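Local coordinates for ATP-dependent CLP protease, putative (Plasmodium falciparum, PDB 2F6I), which probably cleaves proteins to small peptides as the serine-protease component of an ATP-dependent Clp system, here as its catalytic domain, at residues I75-L86 with S109-S117. Residues are numbered along the deposited sequence; the frame is centred on the assembly and turned at random.
Sequences INSPGGSINEGL and SMASVILAS
The SPGG turn after strand 71-77, and helix 82-94 that follows it, pack on helix 109-116 near the predicted active site of the ClpP fold, with M110 set against G85 of helix 82-94. The M110 chain is bent at both chi2 (-49°) and chi3 (-66°), which takes its methyl to the backbone of helix 82-94. M110 CE lies 3.3 Å from G85 C, and it also touches L86 CD2 at 4.0 Å. M110 CG is 3.9 Å from G85 CA, a close fit that relies on the bare glycine. At the other end, the I75 tip CD1 lies against L115 CA at 3.7 Å and also touches I114 CG2. Between these ends, A111 CB abuts S77 O at 3.3 Å. S77 OG accepts from G79 N in an ST turn (3.0 Å) and is also hydrogen-bonded to D46 O, so two bonds tie this hydroxyl. A water accepts from G80 N at 3.0 Å and hydrogen-bonds S109 OG at 2.8 Å. As in ClpP relatives, S109 is probably the nucleophile, and G80 N and M110 N probably line the oxyanion hole. H134 is the predicted active-site histidine. The segments thus meet by van der Waals contact, and the polar link from G80 N to S109 OG runs through water, consistent with an oxyanion site.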
loop_
_atom_site.group_PDB
_atom_site.type_symbol
_atom_site.label_atom_id
_atom_site.label_comp_id
_atom_site.label_asym_id
_atom_site.label_seq_id
_atom_site.Cartn_x
_atom_site.Cartn_y
_atom_site.Cartn_z
ATOM N N ILE C 75 3.544 -7.697 37.656
ATOM C CA ILE C 75 2.605 -7.073 36.737
ATOM C C ILE C 75 3.055 -5.710 36.227
ATOM O O ILE C 75 3.360 -4.806 37.006
ATOM C CB ILE C 75 1.215 -6.916 37.388
ATOM C CG1 ILE C 75 0.737 -8.266 37.927
ATOM C CG2 ILE C 75 0.219 -6.382 36.367
ATOM C CD1 ILE C 75 -0.571 -8.190 38.703
ATOM N N ASN C 76 3.074 -5.586 34.903
ATOM C CA ASN C 76 3.455 -4.369 34.193
ATOM C C ASN C 76 2.645 -4.462 32.907
ATOM O O ASN C 76 3.152 -4.895 31.876
ATOM C CB ASN C 76 4.955 -4.385 33.873
ATOM C CG ASN C 76 5.424 -3.122 33.167
ATOM O OD1 ASN C 76 4.633 -2.225 32.870
ATOM N ND2 ASN C 76 6.721 -3.048 32.895
ATOM N N SER C 77 1.377 -4.066 32.980
ATOM C CA SER C 77 0.482 -4.161 31.834
ATOM C C SER C 77 -0.542 -3.035 31.763
ATOM O O SER C 77 -1.075 -2.604 32.781
ATOM C CB SER C 77 -0.248 -5.507 31.881
ATOM O OG SER C 77 -1.337 -5.549 30.975
ATOM N N PRO C 78 -0.831 -2.547 30.548
ATOM C CA PRO C 78 -1.799 -1.467 30.343
ATOM C C PRO C 78 -3.213 -2.031 30.294
ATOM O O PRO C 78 -4.170 -1.317 30.001
ATOM C CB PRO C 78 -1.374 -0.888 29.002
ATOM C CG PRO C 78 -0.982 -2.126 28.251
ATOM C CD PRO C 78 -0.159 -2.891 29.280
ATOM N N GLY C 79 -3.335 -3.320 30.583
ATOM C CA GLY C 79 -4.637 -3.955 30.550
ATOM C C GLY C 79 -4.941 -4.439 29.146
ATOM O O GLY C 79 -4.036 -4.837 28.414
ATOM N N GLY C 80 -6.215 -4.402 28.767
ATOM C CA GLY C 80 -6.604 -4.845 27.442
ATOM C C GLY C 80 -8.068 -5.239 27.365
ATOM O O GLY C 80 -8.957 -4.391 27.457
ATOM N N SER C 81 -8.317 -6.533 27.198
ATOM C CA SER C 81 -9.675 -7.061 27.106
ATOM C C SER C 81 -10.248 -7.340 28.495
ATOM O O SER C 81 -9.622 -8.027 29.304
ATOM C CB SER C 81 -9.673 -8.352 26.285
ATOM O OG SER C 81 -10.922 -9.010 26.369
ATOM N N ILE C 82 -11.434 -6.806 28.773
ATOM C CA ILE C 82 -12.059 -7.021 30.069
ATOM C C ILE C 82 -12.580 -8.451 30.207
ATOM O O ILE C 82 -12.544 -9.017 31.300
ATOM C CB ILE C 82 -13.198 -6.005 30.319
ATOM C CG1 ILE C 82 -12.599 -4.604 30.482
ATOM C CG2 ILE C 82 -13.978 -6.385 31.569
ATOM C CD1 ILE C 82 -13.601 -3.527 30.836
ATOM N N ASN C 83 -13.055 -9.036 29.108
ATOM C CA ASN C 83 -13.539 -10.418 29.139
ATOM C C ASN C 83 -12.378 -11.339 29.492
ATOM O O ASN C 83 -12.490 -12.194 30.370
ATOM C CB ASN C 83 -14.098 -10.842 27.778
ATOM C CG ASN C 83 -15.567 -10.513 27.619
ATOM O OD1 ASN C 83 -16.409 -11.000 28.377
ATOM N ND2 ASN C 83 -15.886 -9.688 26.623
ATOM N N GLU C 84 -11.264 -11.159 28.793
ATOM C CA GLU C 84 -10.082 -11.968 29.030
ATOM C C GLU C 84 -9.515 -11.668 30.410
ATOM O O GLU C 84 -8.859 -12.512 31.022
ATOM C CB GLU C 84 -9.035 -11.698 27.947
ATOM C CG GLU C 84 -9.508 -12.062 26.546
ATOM C CD GLU C 84 -10.014 -13.498 26.455
ATOM O OE1 GLU C 84 -9.222 -14.429 26.723
ATOM O OE2 GLU C 84 -11.205 -13.696 26.119
ATOM N N GLY C 85 -9.785 -10.462 30.899
ATOM C CA GLY C 85 -9.306 -10.072 32.210
ATOM C C GLY C 85 -10.108 -10.776 33.284
ATOM O O GLY C 85 -9.550 -11.341 34.225
ATOM N N LEU C 86 -11.428 -10.745 33.141
ATOM C CA LEU C 86 -12.309 -11.391 34.099
ATOM C C LEU C 86 -12.108 -12.903 34.074
ATOM O O LEU C 86 -12.374 -13.588 35.061
ATOM C CB LEU C 86 -13.763 -11.034 33.790
ATOM C CG LEU C 86 -14.063 -9.553 34.036
ATOM C CD1 LEU C 86 -15.421 -9.179 33.453
ATOM C CD2 LEU C 86 -14.011 -9.273 35.535
ATOM N N SER C 109 -6.445 -0.679 34.307
ATOM C CA SER C 109 -7.674 -1.446 34.124
ATOM C C SER C 109 -7.613 -2.829 34.771
ATOM O O SER C 109 -7.253 -2.953 35.945
ATOM C CB SER C 109 -7.988 -1.575 32.632
ATOM O OG SER C 109 -9.284 -2.108 32.432
ATOM N N MET C 110 -7.969 -3.864 34.013
ATOM C CA MET C 110 -7.955 -5.228 34.539
ATOM C C MET C 110 -6.615 -5.613 35.153
ATOM O O MET C 110 -6.559 -6.444 36.061
ATOM C CB MET C 110 -8.330 -6.239 33.449
ATOM C CG MET C 110 -9.829 -6.369 33.212
ATOM S SD MET C 110 -10.741 -6.586 34.766
ATOM C CE MET C 110 -10.151 -8.181 35.304
ATOM N N ALA C 111 -5.536 -5.014 34.658
ATOM C CA ALA C 111 -4.211 -5.303 35.189
ATOM C C ALA C 111 -4.183 -4.831 36.639
ATOM O O ALA C 111 -3.647 -5.507 37.520
ATOM C CB ALA C 111 -3.144 -4.584 34.371
ATOM N N SER C 112 -4.776 -3.664 36.876
ATOM C CA SER C 112 -4.848 -3.088 38.212
ATOM C C SER C 112 -5.731 -3.949 39.106
ATOM O O SER C 112 -5.419 -4.165 40.276
ATOM C CB SER C 112 -5.414 -1.667 38.147
ATOM O OG SER C 112 -4.506 -0.782 37.514
ATOM N N VAL C 113 -6.833 -4.441 38.549
ATOM C CA VAL C 113 -7.751 -5.285 39.305
ATOM C C VAL C 113 -7.072 -6.594 39.694
ATOM O O VAL C 113 -7.209 -7.062 40.827
ATOM C CB VAL C 113 -9.019 -5.604 38.494
ATOM C CG1 VAL C 113 -9.935 -6.501 39.307
ATOM C CG2 VAL C 113 -9.734 -4.314 38.117
ATOM N N ILE C 114 -6.345 -7.187 38.751
ATOM C CA ILE C 114 -5.638 -8.435 39.017
ATOM C C ILE C 114 -4.615 -8.181 40.118
ATOM O O ILE C 114 -4.439 -8.999 41.020
ATOM C CB ILE C 114 -4.914 -8.950 37.754
ATOM C CG1 ILE C 114 -5.945 -9.357 36.699
ATOM C CG2 ILE C 114 -4.018 -10.129 38.107
ATOM C CD1 ILE C 114 -5.339 -9.771 35.372
ATOM N N LEU C 115 -3.943 -7.038 40.034
ATOM C CA LEU C 115 -2.954 -6.659 41.034
ATOM C C LEU C 115 -3.630 -6.614 42.403
ATOM O O LEU C 115 -3.112 -7.147 43.382
ATOM C CB LEU C 115 -2.378 -5.279 40.696
ATOM C CG LEU C 115 -1.503 -4.572 41.737
ATOM C CD1 LEU C 115 -0.237 -5.374 42.009
ATOM C CD2 LEU C 115 -1.157 -3.180 41.229
ATOM N N ALA C 116 -4.803 -5.988 42.448
ATOM C CA ALA C 116 -5.562 -5.836 43.685
ATOM C C ALA C 116 -6.187 -7.124 44.222
ATOM O O ALA C 116 -6.557 -7.192 45.396
ATOM C CB ALA C 116 -6.643 -4.780 43.494
ATOM N N SER C 117 -6.306 -8.142 43.379
ATOM C CA SER C 117 -6.901 -9.398 43.819
ATOM C C SER C 117 -5.895 -10.348 44.458
ATOM O O SER C 117 -6.238 -11.472 44.815
ATOM C CB SER C 117 -7.587 -10.100 42.648
ATOM O OG SER C 117 -6.660 -10.392 41.620
HETATM O O HOH W 1 -8.469 -4.272 30.772
#